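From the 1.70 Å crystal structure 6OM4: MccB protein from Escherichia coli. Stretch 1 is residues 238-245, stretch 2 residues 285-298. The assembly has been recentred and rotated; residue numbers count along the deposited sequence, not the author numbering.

Stretch 1 238-245: GYVNDIAV
Stretch 2 285-298: RFKPATFAPVNNVA

Stretch 1 is a β-hairpin. Strands 238-240 and 243-245 are joined by a type II' turn from Val-240 to Ile-243, with Asn-241 at phi/psi 49/-114° and Asp-242 at -87/2°. Backbone hydrogen bonds pair Gly-238 with Val-245 (N to O, 2.8 Å each way) and Val-240 with Ile-243 (N to O, 3.0 Å each way). Stretch 2 runs extended past the turn, then enters helix 292-298, with Phe-291 at the N-cap. The helix lies over the hairpin. Its axis makes 22° with strand 243-245, same sense, at 7.0 Å, and 132° with strand 238-240 at 7.5 Å. CA atoms approach at Asn-241 and Ala-289 (4.9 Å) and at Ala-244 and Ala-298 (5.0 Å).

The contact is mainly apolar and buries 604 Å² in total. Tyr-239 and Ala-244 point toward stretch 2; Val-240, Ile-243 and Val-245 point away. Tyr-239 has chi1 40° (p) and chi2 81°, which lays its ring along stretch 2. Its CE1 meets Pro-288 CB at 3.8 Å, at the ring edge. Its OH lies 3.5 Å from Thr-290 CG2, with Thr-290 at chi1 62° (p). Its CE2 lies 3.6 Å from Asn-295 ND2; chi1 176° (t) and chi2 -88° bring that amide nearer.

Val-294 (chi1 171°, t) fills the centre. Its CG1 is 3.6 Å from Tyr-239 CB and 4.0 Å from Ala-244 CB, while its CG2 is 3.5 Å from Asp-242 O. Small residues allow close backbone approach farther along: Ala-244 CB is 4.0 Å from Ala-298 CB, and Ala-298 CB is 3.1 Å from Gly-238 O. Val-297 (chi1 166°, t) adds CG1 at 3.9 Å from Ala-244 CB. At the turn, Asn-241 (chi1 -72°, m) brings its amide end nearer Pro-288 and Ala-289; the amide is probably turned over in the model.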

# COMPACT_ATOMS: atom_id res chain seq x y z
N GLY A 238 -3.19 10.89 -0.53
CA GLY A 238 -3.11 12.15 0.13
C GLY A 238 -4.28 12.32 1.07
O GLY A 238 -4.64 11.40 1.76
N TYR A 239 -4.83 13.53 1.12
CA TYR A 239 -5.88 13.85 2.07
C TYR A 239 -6.67 15.04 1.52
O TYR A 239 -6.14 15.89 0.80
CB TYR A 239 -5.31 14.14 3.46
CG TYR A 239 -4.04 14.95 3.39
CD1 TYR A 239 -4.07 16.33 3.23
CD2 TYR A 239 -2.83 14.31 3.36
CE1 TYR A 239 -2.89 17.04 3.06
CE2 TYR A 239 -1.65 15.01 3.26
CZ TYR A 239 -1.68 16.38 3.05
OH TYR A 239 -0.47 17.00 2.94
N VAL A 240 -7.95 15.08 1.90
CA VAL A 240 -8.75 16.23 1.77
C VAL A 240 -9.01 16.70 3.20
O VAL A 240 -9.83 16.10 3.90
CB VAL A 240 -10.06 15.99 1.00
CG1 VAL A 240 -10.71 17.32 0.70
CG2 VAL A 240 -9.82 15.23 -0.29
N ASN A 241 -8.22 17.68 3.63
CA ASN A 241 -8.19 18.10 5.02
C ASN A 241 -8.04 16.86 5.92
O ASN A 241 -7.02 16.14 5.87
CB ASN A 241 -9.38 19.03 5.35
CG ASN A 241 -9.26 20.41 4.72
OD1 ASN A 241 -10.26 21.13 4.52
ND2 ASN A 241 -8.05 20.81 4.44
N ASP A 242 -9.08 16.56 6.73
CA ASP A 242 -9.05 15.54 7.78
C ASP A 242 -9.42 14.13 7.27
O ASP A 242 -9.48 13.20 8.09
CB ASP A 242 -10.00 15.96 8.90
CG ASP A 242 -11.34 16.47 8.40
OD1 ASP A 242 -12.15 15.67 8.05
OD2 ASP A 242 -11.53 17.70 8.32
N ILE A 243 -9.68 13.95 5.98
CA ILE A 243 -9.94 12.64 5.39
C ILE A 243 -8.70 12.14 4.67
O ILE A 243 -8.24 12.75 3.71
CB ILE A 243 -11.13 12.66 4.41
CG1 ILE A 243 -12.43 13.11 5.07
CG2 ILE A 243 -11.27 11.30 3.76
CD1 ILE A 243 -13.56 13.29 4.07
N ALA A 244 -8.21 10.98 5.09
CA ALA A 244 -7.08 10.30 4.43
C ALA A 244 -7.62 9.65 3.14
O ALA A 244 -8.68 9.04 3.20
CB ALA A 244 -6.52 9.26 5.35
N VAL A 245 -6.92 9.84 2.03
CA VAL A 245 -7.36 9.27 0.74
C VAL A 245 -6.24 8.43 0.12
O VAL A 245 -5.09 8.86 0.05
CB VAL A 245 -7.83 10.36 -0.24
CG1 VAL A 245 -8.17 9.75 -1.62
CG2 VAL A 245 -9.01 11.11 0.33
N ARG A 285 -5.40 30.39 -2.30
CA ARG A 285 -5.00 30.64 -0.91
C ARG A 285 -5.14 29.38 -0.02
O ARG A 285 -4.60 29.35 1.13
CB ARG A 285 -5.82 31.80 -0.35
CG ARG A 285 -5.45 33.13 -0.98
CD ARG A 285 -6.02 34.36 -0.27
NE ARG A 285 -5.52 34.52 1.10
CZ ARG A 285 -4.32 34.98 1.44
NH1 ARG A 285 -3.47 35.43 0.52
NH2 ARG A 285 -3.96 35.00 2.70
N PHE A 286 -5.77 28.33 -0.55
CA PHE A 286 -6.07 27.11 0.18
C PHE A 286 -4.76 26.44 0.62
O PHE A 286 -3.80 26.34 -0.14
CB PHE A 286 -6.90 26.17 -0.68
CG PHE A 286 -7.05 24.81 -0.10
CD1 PHE A 286 -7.85 24.62 1.02
CD2 PHE A 286 -6.42 23.71 -0.66
CE1 PHE A 286 -7.97 23.36 1.57
CE2 PHE A 286 -6.55 22.45 -0.10
CZ PHE A 286 -7.34 22.28 1.01
N LYS A 287 -4.72 26.16 1.92
CA LYS A 287 -3.72 25.34 2.59
C LYS A 287 -4.48 24.25 3.35
O LYS A 287 -5.38 24.53 4.15
CB LYS A 287 -2.87 26.19 3.55
CG LYS A 287 -2.01 27.27 2.90
CD LYS A 287 -1.13 28.02 3.89
CE LYS A 287 0.36 27.73 3.81
NZ LYS A 287 0.72 26.60 2.92
N PRO A 288 -4.22 22.96 3.08
CA PRO A 288 -4.91 21.89 3.77
C PRO A 288 -4.72 22.00 5.28
O PRO A 288 -3.64 22.42 5.74
CB PRO A 288 -4.17 20.63 3.33
CG PRO A 288 -3.60 20.98 2.02
CD PRO A 288 -3.37 22.48 1.99
N ALA A 289 -5.72 21.61 6.04
CA ALA A 289 -5.51 21.45 7.47
C ALA A 289 -4.76 20.11 7.72
O ALA A 289 -5.31 19.14 8.12
CB ALA A 289 -6.83 21.63 8.13
N THR A 290 -3.44 20.09 7.45
CA THR A 290 -2.67 18.80 7.55
C THR A 290 -2.68 18.36 9.02
O THR A 290 -2.76 19.18 9.93
CB THR A 290 -1.26 18.87 6.96
OG1 THR A 290 -0.47 19.82 7.67
CG2 THR A 290 -1.23 19.22 5.49
N PHE A 291 -2.72 17.04 9.24
CA PHE A 291 -2.55 16.46 10.56
C PHE A 291 -1.76 15.15 10.39
O PHE A 291 -2.16 14.38 9.54
CB PHE A 291 -3.99 16.26 11.01
CG PHE A 291 -4.20 15.69 12.38
CD1 PHE A 291 -3.47 16.19 13.44
CD2 PHE A 291 -5.16 14.73 12.58
CE1 PHE A 291 -3.72 15.71 14.72
CE2 PHE A 291 -5.40 14.25 13.86
CZ PHE A 291 -4.67 14.75 14.91
N ALA A 292 -0.61 14.96 11.07
CA ALA A 292 0.24 13.79 10.76
C ALA A 292 -0.57 12.49 10.73
O ALA A 292 -0.33 11.65 9.85
CB ALA A 292 1.40 13.68 11.72
N PRO A 293 -1.47 12.21 11.69
CA PRO A 293 -2.20 10.94 11.67
C PRO A 293 -2.94 10.69 10.34
O PRO A 293 -2.94 9.56 9.85
CB PRO A 293 -3.17 11.06 12.83
CG PRO A 293 -2.43 11.93 13.84
CD PRO A 293 -1.68 12.94 12.97
N VAL A 294 -3.52 11.74 9.75
CA VAL A 294 -4.24 11.62 8.45
C VAL A 294 -3.25 11.30 7.32
O VAL A 294 -3.40 10.36 6.52
CB VAL A 294 -5.05 12.90 8.18
CG1 VAL A 294 -5.60 12.88 6.77
CG2 VAL A 294 -6.18 13.04 9.21
N ASN A 295 -2.19 12.10 7.29
CA ASN A 295 -1.11 11.93 6.36
C ASN A 295 -0.62 10.48 6.40
O ASN A 295 -0.50 9.78 5.36
CB ASN A 295 0.04 12.88 6.70
CG ASN A 295 1.24 12.69 5.81
OD1 ASN A 295 2.13 11.86 6.10
ND2 ASN A 295 1.26 13.47 4.75
N ASN A 296 -0.29 10.03 7.61
CA ASN A 296 0.40 8.73 7.80
C ASN A 296 -0.50 7.55 7.41
O ASN A 296 -0.02 6.56 6.90
CB ASN A 296 0.90 8.57 9.24
CG ASN A 296 1.95 9.59 9.63
OD1 ASN A 296 2.57 9.45 10.70
ND2 ASN A 296 2.20 10.57 8.78
N VAL A 297 -1.82 7.65 7.67
CA VAL A 297 -2.77 6.60 7.28
C VAL A 297 -2.78 6.45 5.76
O VAL A 297 -2.73 5.33 5.20
CB VAL A 297 -4.18 6.90 7.81
CG1 VAL A 297 -5.24 6.04 7.15
CG2 VAL A 297 -4.27 6.75 9.33
N ALA A 298 -2.90 7.59 5.07
CA ALA A 298 -2.97 7.59 3.62
C ALA A 298 -1.71 7.00 3.03
O ALA A 298 -1.74 6.15 2.08
CB ALA A 298 -3.18 8.98 3.08